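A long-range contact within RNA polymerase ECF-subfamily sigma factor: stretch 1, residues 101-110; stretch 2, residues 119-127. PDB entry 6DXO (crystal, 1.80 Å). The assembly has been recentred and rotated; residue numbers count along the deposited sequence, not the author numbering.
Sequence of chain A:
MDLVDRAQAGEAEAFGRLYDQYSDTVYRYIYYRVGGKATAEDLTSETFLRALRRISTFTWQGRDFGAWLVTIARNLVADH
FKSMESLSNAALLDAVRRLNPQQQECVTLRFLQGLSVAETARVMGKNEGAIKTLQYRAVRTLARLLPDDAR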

# COMPACT_ATOMS: atom_id res chain seq x y z
N PRO A 101 8.06 -10.45 -13.30
CA PRO A 101 7.50 -11.04 -12.07
C PRO A 101 8.47 -11.96 -11.31
O PRO A 101 8.68 -11.75 -10.12
CB PRO A 101 6.27 -11.82 -12.57
CG PRO A 101 6.35 -11.80 -14.08
CD PRO A 101 7.11 -10.57 -14.42
N GLN A 102 9.04 -12.95 -11.99
CA GLN A 102 9.94 -13.89 -11.32
C GLN A 102 11.18 -13.21 -10.71
O GLN A 102 11.51 -13.44 -9.55
CB GLN A 102 10.36 -15.01 -12.27
CG GLN A 102 9.23 -15.94 -12.67
CD GLN A 102 8.69 -16.74 -11.50
OE1 GLN A 102 9.25 -17.77 -11.13
NE2 GLN A 102 7.60 -16.26 -10.90
N GLN A 103 11.86 -12.40 -11.51
CA GLN A 103 13.06 -11.72 -11.03
C GLN A 103 12.74 -10.70 -9.93
O GLN A 103 13.50 -10.54 -8.97
CB GLN A 103 13.80 -11.04 -12.19
CG GLN A 103 14.37 -12.02 -13.21
CD GLN A 103 15.11 -11.34 -14.34
OE1 GLN A 103 15.22 -10.12 -14.38
NE2 GLN A 103 15.64 -12.14 -15.26
N GLN A 104 11.61 -10.02 -10.07
CA GLN A 104 11.23 -9.04 -9.04
C GLN A 104 10.99 -9.72 -7.69
O GLN A 104 11.53 -9.31 -6.67
CB GLN A 104 10.01 -8.23 -9.46
CG GLN A 104 9.82 -7.01 -8.55
CD GLN A 104 8.71 -6.07 -9.00
OE1 GLN A 104 8.09 -5.40 -8.17
NE2 GLN A 104 8.46 -6.01 -10.31
N GLU A 105 10.18 -10.76 -7.70
CA GLU A 105 9.90 -11.52 -6.49
C GLU A 105 11.16 -12.11 -5.88
O GLU A 105 11.31 -12.14 -4.66
CB GLU A 105 8.90 -12.64 -6.78
CG GLU A 105 8.57 -13.47 -5.56
CD GLU A 105 7.40 -14.40 -5.80
OE1 GLU A 105 7.02 -14.58 -6.98
OE2 GLU A 105 6.87 -14.95 -4.81
N CYS A 106 12.07 -12.61 -6.72
CA CYS A 106 13.30 -13.20 -6.21
C CYS A 106 14.14 -12.17 -5.44
O CYS A 106 14.53 -12.40 -4.30
CB CYS A 106 14.13 -13.83 -7.35
SG CYS A 106 15.52 -14.85 -6.77
N VAL A 107 14.40 -11.02 -6.06
CA VAL A 107 15.19 -9.99 -5.38
C VAL A 107 14.49 -9.45 -4.12
O VAL A 107 15.14 -9.13 -3.13
CB VAL A 107 15.58 -8.81 -6.31
CG1 VAL A 107 16.45 -9.28 -7.46
CG2 VAL A 107 14.35 -8.07 -6.80
N THR A 108 13.17 -9.36 -4.16
CA THR A 108 12.41 -8.85 -3.01
C THR A 108 12.52 -9.81 -1.83
O THR A 108 12.89 -9.43 -0.72
CB THR A 108 10.95 -8.64 -3.38
OG1 THR A 108 10.88 -7.70 -4.47
CG2 THR A 108 10.17 -8.07 -2.19
N LEU A 109 12.24 -11.08 -2.08
CA LEU A 109 12.37 -12.08 -1.02
C LEU A 109 13.80 -12.21 -0.50
O LEU A 109 14.02 -12.25 0.70
CB LEU A 109 11.87 -13.43 -1.52
CG LEU A 109 10.38 -13.61 -1.82
CD1 LEU A 109 10.20 -14.87 -2.65
CD2 LEU A 109 9.57 -13.70 -0.55
N ARG A 110 14.78 -12.30 -1.41
CA ARG A 110 16.17 -12.53 -0.99
C ARG A 110 16.80 -11.33 -0.28
O ARG A 110 17.48 -11.49 0.74
CB ARG A 110 17.06 -12.89 -2.20
CG ARG A 110 16.80 -14.26 -2.78
CD ARG A 110 17.50 -15.36 -1.99
NE ARG A 110 18.95 -15.30 -2.15
CZ ARG A 110 19.82 -15.07 -1.18
NH1 ARG A 110 19.40 -14.89 0.07
NH2 ARG A 110 21.11 -15.02 -1.45
N GLU A 119 14.90 -20.71 1.75
CA GLU A 119 13.60 -20.13 2.10
C GLU A 119 12.92 -19.57 0.85
O GLU A 119 11.75 -19.84 0.62
CB GLU A 119 13.75 -19.05 3.18
CG GLU A 119 14.08 -19.60 4.58
CD GLU A 119 14.89 -18.62 5.43
OE1 GLU A 119 15.19 -17.51 5.00
OE2 GLU A 119 15.25 -19.05 6.63
N THR A 120 13.67 -18.81 0.04
CA THR A 120 13.14 -18.27 -1.21
C THR A 120 12.64 -19.38 -2.15
O THR A 120 11.57 -19.28 -2.77
CB THR A 120 14.18 -17.38 -1.92
OG1 THR A 120 14.49 -16.26 -1.07
CG2 THR A 120 13.66 -16.86 -3.26
N ALA A 121 13.42 -20.44 -2.27
CA ALA A 121 13.00 -21.57 -3.09
C ALA A 121 11.65 -22.12 -2.63
O ALA A 121 10.76 -22.36 -3.46
CB ALA A 121 14.06 -22.66 -3.09
N ARG A 122 11.48 -22.29 -1.32
CA ARG A 122 10.22 -22.81 -0.78
C ARG A 122 9.04 -21.90 -1.12
O ARG A 122 7.99 -22.38 -1.54
CB ARG A 122 10.28 -23.02 0.73
CG ARG A 122 11.44 -23.86 1.22
CD ARG A 122 11.38 -25.31 0.73
NE ARG A 122 12.45 -26.09 1.34
CZ ARG A 122 13.70 -26.14 0.88
NH1 ARG A 122 14.03 -25.46 -0.21
NH2 ARG A 122 14.61 -26.87 1.51
N VAL A 123 9.22 -20.59 -0.92
CA VAL A 123 8.16 -19.63 -1.23
C VAL A 123 7.78 -19.58 -2.71
O VAL A 123 6.60 -19.47 -3.06
CB VAL A 123 8.57 -18.20 -0.80
CG1 VAL A 123 7.53 -17.16 -1.28
CG2 VAL A 123 8.76 -18.15 0.70
N MET A 124 8.79 -19.64 -3.57
CA MET A 124 8.56 -19.49 -5.01
C MET A 124 8.20 -20.80 -5.72
O MET A 124 7.81 -20.79 -6.89
CB MET A 124 9.76 -18.83 -5.69
CG MET A 124 9.98 -17.38 -5.25
SD MET A 124 11.21 -16.50 -6.22
CE MET A 124 10.30 -16.20 -7.74
N GLY A 125 8.34 -21.92 -5.01
CA GLY A 125 8.05 -23.22 -5.58
C GLY A 125 9.08 -23.61 -6.63
O GLY A 125 8.76 -24.22 -7.65
N LYS A 126 10.33 -23.26 -6.36
CA LYS A 126 11.43 -23.59 -7.25
C LYS A 126 12.53 -24.30 -6.48
O LYS A 126 12.53 -24.30 -5.25
CB LYS A 126 11.96 -22.32 -7.92
CG LYS A 126 10.87 -21.55 -8.65
CD LYS A 126 11.42 -20.50 -9.58
CE LYS A 126 10.53 -20.36 -10.81
NZ LYS A 126 11.16 -19.52 -11.85
N ASN A 127 13.46 -24.94 -7.18
CA ASN A 127 14.59 -25.55 -6.50
C ASN A 127 15.70 -24.53 -6.30
O ASN A 127 15.76 -23.54 -7.02
CB ASN A 127 15.10 -26.78 -7.28
CG ASN A 127 15.64 -26.41 -8.65
OD1 ASN A 127 16.65 -25.72 -8.76
ND2 ASN A 127 14.96 -26.88 -9.69
O HOH W 1 7.26 -18.49 -8.56

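Packed helices commonly seat a side chain of one in a hollow between side chains of the other, and the contact between residues 101-110 and 119-127 is a compact example. The helix axes approach to 10.0 Å, with their N-to-C directions 138° apart, and the two stretches together bury 412 Å². At the centre lies Met124, whose side chain occupies a hole formed by Gln102, Glu105, Cys106 and Leu109, residues at i, i+3, i+4 and i+7, which helical periodicity gathers on one face.

Methionine suits this hole because its unbranched thioether can follow the surface of the opposing helix. With chi1 m and chi2 t the chain extends across the interface, and chi3 p turns the methyl at its tip. Along its length, Met124 CG lies 3.6 Å from Leu109 CD1, Met124 SD lies 3.9 Å from Cys106 CA, and Met124 CE reaches 3.5 Å from the backbone Gln102 O. The small, buried side chain of Cys106 lies alongside the thioether, with Cys106 CB 4.1 Å from Met124 SD.

Leu109 points toward the other stretch and extends the apolar patch. Its CD1 touches Val123 CG1 at 3.8 Å as well as the methionine, so one methyl serves two neighbours. The backbones draw close here, with 6.2 Å between Leu109 CA and Thr120 CA. Thr120, a small beta-branched residue, points toward stretch 1 here and is buried; its OG1 lies 3.9 Å from Leu109 CB and 3.3 Å from Arg110 CD, contacts with carbon, while the hydroxyl finds its hydrogen bond elsewhere in the structure.

The hole is not wholly apolar: Glu105 also points toward the second helix, and its carboxylate flanks the apolar groups, with OE1 3.7 Å from Met124 CE and OE2 4.2 Å from Val123 CG1, while the residue remains partly exposed.

The polar edge is closed just beyond the helix end. Gly125 leaves helical geometry with positive phi, a conformation that glycine adopts readily, and Lys126 follows with its CA-to-CB bond toward stretch 1. The long lysine chain carries its amine to Gln102, where Lys126 NZ donates a hydrogen bond of 2.7 Å to Gln102 OE1. Gln102 starts out sideways, but its m, m rotamer brings the amide nearer. Water 1 adds a second link: it accepts from Gln102 NE2 at 3.3 Å and donates to Met124 O at 2.9 Å, tying the glutamine to the backbone of the residue whose side chain fills the centre.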